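Long-range contact in amorpha-4,11-diene synthase (PDB 4GAX), which probably cyclises farnesyl diphosphate to a sesquiterpene, the deposited form being an engineered variant of an Artemisia annua alpha-bisabolol synthase: residues L153-Y164 against A180-I191. Residues are numbered along the deposited sequence; the frame is centred on the assembly and turned at random.
Sequences LKNHVEGLLELY and ALVFTQSHLSII
Phe183 O, next to the ring that meets Leu160 and Lys154, takes three hydrogen bonds: from His187 N, His187 ND1 and Ser186 OG. The ND1 bond, 3.1 Å to Phe183 O, lies close to the imidazole plane but comes from above the carbonyl plane, and it fixes the ring's rotation. That turns NE2 to Lys154, whose NZ donates to His187 NE2 at 3.1 Å, tilted 32° from the ring plane. With ND1 giving and NE2 accepting, the imidazole is probably neutral. Lys154 is poorly ordered, so the bond is likely loose. Its CG also packs 3.8 Å from Phe183 CZ, the two side chains crossing at about a right angle.

Beside this pair, Leu160 is a knob among Phe183, Thr184, His187 and Leu188. Its two methyls part: CD1 reaches Ile191 CD1 at 3.6 Å, while CD2 goes to Phe183 CE2 and Thr184 CG2. Thr184 tucks OG1 back onto Ala180 O (2.8 Å), which leaves CG2 against Leu163 CD2 at 3.5 Å.

Tyr164 is the second knob, set among Leu181, Thr184, Gln185 and Leu188. With CG anti to the backbone N (chi1 167°), its ring lies across helix 180-191: Thr184 OG1 sits at the ring edge, in plane, and Leu188 CD1 is 3.6 Å from Tyr164 CB. The phenol OH bonds to Ala209 O in helix 200-211, which also covers Val157 and Leu188.

Segments 157-164 and 180-191, their axes within 9.2 Å and roughly antiparallel (139° between directions), are joined by knobs-into-holes packing as a helical hairpin of the all-alpha N-terminal domain of plant terpene synthases.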
loop_
_atom_site.group_PDB
_atom_site.type_symbol
_atom_site.label_atom_id
_atom_site.label_comp_id
_atom_site.label_asym_id
_atom_site.label_seq_id
_atom_site.Cartn_x
_atom_site.Cartn_y
_atom_site.Cartn_z
ATOM N N LEU A 153 -6.974 -17.320 27.473
ATOM C CA LEU A 153 -6.602 -16.418 26.388
ATOM C C LEU A 153 -6.516 -14.984 26.873
ATOM O O LEU A 153 -5.568 -14.271 26.545
ATOM C CB LEU A 153 -7.620 -16.486 25.248
ATOM C CG LEU A 153 -7.589 -17.741 24.381
ATOM C CD1 LEU A 153 -8.590 -17.618 23.237
ATOM C CD2 LEU A 153 -6.178 -17.971 23.859
ATOM N N LYS A 154 -7.523 -14.567 27.641
ATOM C CA LYS A 154 -7.644 -13.184 28.089
ATOM C C LYS A 154 -6.550 -12.847 29.089
ATOM O O LYS A 154 -6.188 -11.685 29.262
ATOM C CB LYS A 154 -9.011 -12.946 28.730
ATOM C CG LYS A 154 -10.007 -14.070 28.506
ATOM C CD LYS A 154 -11.039 -14.096 29.628
ATOM C CE LYS A 154 -12.460 -14.120 29.083
ATOM N NZ LYS A 154 -13.377 -13.308 29.931
ATOM N N ASN A 155 -6.028 -13.871 29.752
ATOM C CA ASN A 155 -4.977 -13.661 30.733
ATOM C C ASN A 155 -3.598 -13.822 30.113
ATOM O O ASN A 155 -2.659 -14.299 30.753
ATOM C CB ASN A 155 -5.175 -14.575 31.941
ATOM C CG ASN A 155 -6.471 -14.286 32.667
ATOM O OD1 ASN A 155 -6.615 -13.245 33.311
ATOM N ND2 ASN A 155 -7.431 -15.200 32.558
ATOM N N HIS A 156 -3.498 -13.422 28.850
ATOM C CA HIS A 156 -2.226 -13.392 28.148
ATOM C C HIS A 156 -2.261 -12.379 27.010
ATOM O O HIS A 156 -2.691 -12.695 25.895
ATOM C CB HIS A 156 -1.866 -14.767 27.596
ATOM C CG HIS A 156 -0.589 -14.774 26.817
ATOM N ND1 HIS A 156 -0.418 -15.511 25.666
ATOM C CD2 HIS A 156 0.578 -14.115 27.018
ATOM C CE1 HIS A 156 0.798 -15.313 25.194
ATOM N NE2 HIS A 156 1.424 -14.469 25.993
ATOM N N VAL A 157 -1.786 -11.171 27.292
ATOM C CA VAL A 157 -1.879 -10.070 26.342
ATOM C C VAL A 157 -1.247 -10.379 24.991
ATOM O O VAL A 157 -1.861 -10.138 23.947
ATOM C CB VAL A 157 -1.245 -8.785 26.900
ATOM C CG1 VAL A 157 -1.477 -7.623 25.941
ATOM C CG2 VAL A 157 -1.818 -8.471 28.269
ATOM N N GLU A 158 -0.026 -10.909 24.998
ATOM C CA GLU A 158 0.667 -11.159 23.735
ATOM C C GLU A 158 -0.109 -12.130 22.837
ATOM O O GLU A 158 -0.157 -11.957 21.621
ATOM C CB GLU A 158 2.090 -11.673 23.966
ATOM C CG GLU A 158 2.982 -11.483 22.746
ATOM C CD GLU A 158 4.284 -12.261 22.831
ATOM O OE1 GLU A 158 4.542 -12.886 23.885
ATOM O OE2 GLU A 158 5.045 -12.251 21.838
ATOM N N GLY A 159 -0.720 -13.143 23.444
ATOM C CA GLY A 159 -1.510 -14.101 22.700
ATOM C C GLY A 159 -2.780 -13.470 22.171
ATOM O O GLY A 159 -3.203 -13.771 21.051
ATOM N N LEU A 160 -3.399 -12.611 22.982
ATOM C CA LEU A 160 -4.646 -11.953 22.598
ATOM C C LEU A 160 -4.386 -11.062 21.406
ATOM O O LEU A 160 -5.164 -11.028 20.450
ATOM C CB LEU A 160 -5.181 -11.085 23.733
ATOM C CG LEU A 160 -6.245 -11.673 24.642
ATOM C CD1 LEU A 160 -6.698 -10.626 25.662
ATOM C CD2 LEU A 160 -7.403 -12.165 23.806
ATOM N N LEU A 161 -3.286 -10.321 21.486
ATOM C CA LEU A 161 -2.864 -9.463 20.391
ATOM C C LEU A 161 -2.550 -10.240 19.126
ATOM O O LEU A 161 -2.898 -9.793 18.032
ATOM C CB LEU A 161 -1.643 -8.635 20.801
ATOM C CG LEU A 161 -1.889 -7.197 21.230
ATOM C CD1 LEU A 161 -0.554 -6.576 21.625
ATOM C CD2 LEU A 161 -2.546 -6.418 20.086
ATOM N N GLU A 162 -1.875 -11.384 19.253
ATOM C CA GLU A 162 -1.568 -12.190 18.070
ATOM C C GLU A 162 -2.850 -12.671 17.400
ATOM O O GLU A 162 -2.931 -12.762 16.165
ATOM C CB GLU A 162 -0.679 -13.401 18.413
ATOM C CG GLU A 162 0.765 -13.061 18.757
ATOM C CD GLU A 162 1.614 -14.305 19.055
ATOM O OE1 GLU A 162 1.038 -15.406 19.241
ATOM O OE2 GLU A 162 2.861 -14.183 19.092
ATOM N N LEU A 163 -3.852 -12.993 18.210
ATOM C CA LEU A 163 -5.122 -13.475 17.671
ATOM C C LEU A 163 -5.858 -12.345 16.962
ATOM O O LEU A 163 -6.403 -12.526 15.863
ATOM C CB LEU A 163 -5.987 -14.054 18.801
ATOM C CG LEU A 163 -7.425 -14.420 18.425
ATOM C CD1 LEU A 163 -7.479 -15.502 17.333
ATOM C CD2 LEU A 163 -8.162 -14.891 19.687
ATOM N N TYR A 164 -5.862 -11.173 17.588
ATOM C CA TYR A 164 -6.470 -9.999 16.983
ATOM C C TYR A 164 -5.842 -9.737 15.601
ATOM O O TYR A 164 -6.550 -9.560 14.604
ATOM C CB TYR A 164 -6.318 -8.789 17.901
ATOM C CG TYR A 164 -6.646 -7.472 17.231
ATOM C CD1 TYR A 164 -7.960 -7.017 17.138
ATOM C CD2 TYR A 164 -5.637 -6.676 16.690
ATOM C CE1 TYR A 164 -8.258 -5.782 16.500
ATOM C CE2 TYR A 164 -5.924 -5.454 16.057
ATOM C CZ TYR A 164 -7.228 -5.016 15.966
ATOM O OH TYR A 164 -7.489 -3.807 15.338
ATOM N N ALA A 180 -13.571 -14.039 16.874
ATOM C CA ALA A 180 -12.313 -13.705 17.547
ATOM C C ALA A 180 -12.058 -12.206 17.528
ATOM O O ALA A 180 -11.437 -11.657 18.446
ATOM C CB ALA A 180 -11.139 -14.464 16.919
ATOM N N LEU A 181 -12.537 -11.533 16.482
ATOM C CA LEU A 181 -12.318 -10.093 16.367
ATOM C C LEU A 181 -13.115 -9.367 17.450
ATOM O O LEU A 181 -12.596 -8.480 18.137
ATOM C CB LEU A 181 -12.711 -9.584 14.973
ATOM C CG LEU A 181 -12.597 -8.056 14.795
ATOM C CD1 LEU A 181 -11.204 -7.545 15.210
ATOM C CD2 LEU A 181 -12.906 -7.624 13.357
ATOM N N VAL A 182 -14.370 -9.764 17.626
ATOM C CA VAL A 182 -15.215 -9.171 18.661
ATOM C C VAL A 182 -14.636 -9.422 20.058
ATOM O O VAL A 182 -14.573 -8.509 20.887
ATOM C CB VAL A 182 -16.662 -9.713 18.572
ATOM C CG1 VAL A 182 -17.489 -9.272 19.784
ATOM C CG2 VAL A 182 -17.314 -9.244 17.280
ATOM N N PHE A 183 -14.197 -10.653 20.298
ATOM C CA PHE A 183 -13.639 -11.068 21.590
ATOM C C PHE A 183 -12.356 -10.278 21.924
ATOM O O PHE A 183 -12.260 -9.618 22.960
ATOM C CB PHE A 183 -13.380 -12.587 21.547
ATOM C CG PHE A 183 -12.706 -13.145 22.778
ATOM C CD1 PHE A 183 -13.441 -13.425 23.924
ATOM C CD2 PHE A 183 -11.348 -13.428 22.769
ATOM C CE1 PHE A 183 -12.823 -13.943 25.052
ATOM C CE2 PHE A 183 -10.719 -13.950 23.897
ATOM C CZ PHE A 183 -11.458 -14.208 25.033
ATOM N N THR A 184 -11.385 -10.313 21.024
ATOM C CA THR A 184 -10.118 -9.633 21.275
ATOM C C THR A 184 -10.281 -8.126 21.399
ATOM O O THR A 184 -9.675 -7.509 22.280
ATOM C CB THR A 184 -9.080 -9.953 20.196
ATOM O OG1 THR A 184 -9.602 -9.577 18.922
ATOM C CG2 THR A 184 -8.774 -11.464 20.185
ATOM N N GLN A 185 -11.101 -7.535 20.530
ATOM C CA GLN A 185 -11.364 -6.086 20.590
ATOM C C GLN A 185 -11.878 -5.661 21.947
ATOM O O GLN A 185 -11.427 -4.652 22.505
ATOM C CB GLN A 185 -12.388 -5.666 19.531
ATOM C CG GLN A 185 -11.794 -5.104 18.252
ATOM C CD GLN A 185 -12.867 -4.696 17.256
ATOM O OE1 GLN A 185 -14.057 -4.939 17.479
ATOM N NE2 GLN A 185 -12.454 -4.077 16.150
ATOM N N SER A 186 -12.828 -6.424 22.484
ATOM C CA SER A 186 -13.438 -6.043 23.755
ATOM C C SER A 186 -12.457 -6.232 24.892
ATOM O O SER A 186 -12.350 -5.384 25.771
ATOM C CB SER A 186 -14.728 -6.830 24.033
ATOM O OG SER A 186 -14.462 -8.203 24.266
ATOM N N HIS A 187 -11.726 -7.340 24.873
ATOM C CA HIS A 187 -10.772 -7.584 25.950
ATOM C C HIS A 187 -9.533 -6.695 25.858
ATOM O O HIS A 187 -9.091 -6.156 26.871
ATOM C CB HIS A 187 -10.424 -9.068 26.043
ATOM C CG HIS A 187 -11.527 -9.881 26.643
ATOM N ND1 HIS A 187 -12.530 -10.454 25.886
ATOM C CD2 HIS A 187 -11.825 -10.162 27.934
ATOM C CE1 HIS A 187 -13.378 -11.077 26.685
ATOM N NE2 HIS A 187 -12.973 -10.921 27.931
ATOM N N LEU A 188 -8.996 -6.529 24.650
ATOM C CA LEU A 188 -7.834 -5.661 24.452
ATOM C C LEU A 188 -8.108 -4.205 24.831
ATOM O O LEU A 188 -7.252 -3.549 25.441
ATOM C CB LEU A 188 -7.286 -5.790 23.023
ATOM C CG LEU A 188 -6.561 -7.110 22.702
ATOM C CD1 LEU A 188 -6.291 -7.244 21.206
ATOM C CD2 LEU A 188 -5.250 -7.240 23.491
ATOM N N SER A 189 -9.302 -3.703 24.494
ATOM C CA SER A 189 -9.701 -2.343 24.858
ATOM C C SER A 189 -9.595 -2.101 26.359
ATOM O O SER A 189 -9.057 -1.072 26.807
ATOM C CB SER A 189 -11.144 -2.067 24.434
ATOM O OG SER A 189 -11.234 -1.894 23.037
ATOM N N ILE A 190 -10.127 -3.052 27.122
ATOM C CA ILE A 190 -10.143 -2.970 28.581
ATOM C C ILE A 190 -8.724 -3.082 29.134
ATOM O O ILE A 190 -8.332 -2.318 30.009
ATOM C CB ILE A 190 -10.964 -4.117 29.201
ATOM C CG1 ILE A 190 -12.439 -3.989 28.830
ATOM C CG2 ILE A 190 -10.825 -4.123 30.719
ATOM C CD1 ILE A 190 -13.267 -5.180 29.295
ATOM N N ILE A 191 -7.957 -4.042 28.626
ATOM C CA ILE A 191 -6.608 -4.259 29.130
ATOM C C ILE A 191 -5.748 -3.012 28.895
ATOM O O ILE A 191 -5.016 -2.577 29.779
ATOM C CB ILE A 191 -5.961 -5.513 28.497
ATOM C CG1 ILE A 191 -6.735 -6.763 28.916
ATOM C CG2 ILE A 191 -4.519 -5.651 28.935
ATOM C CD1 ILE A 191 -6.341 -8.013 28.130
#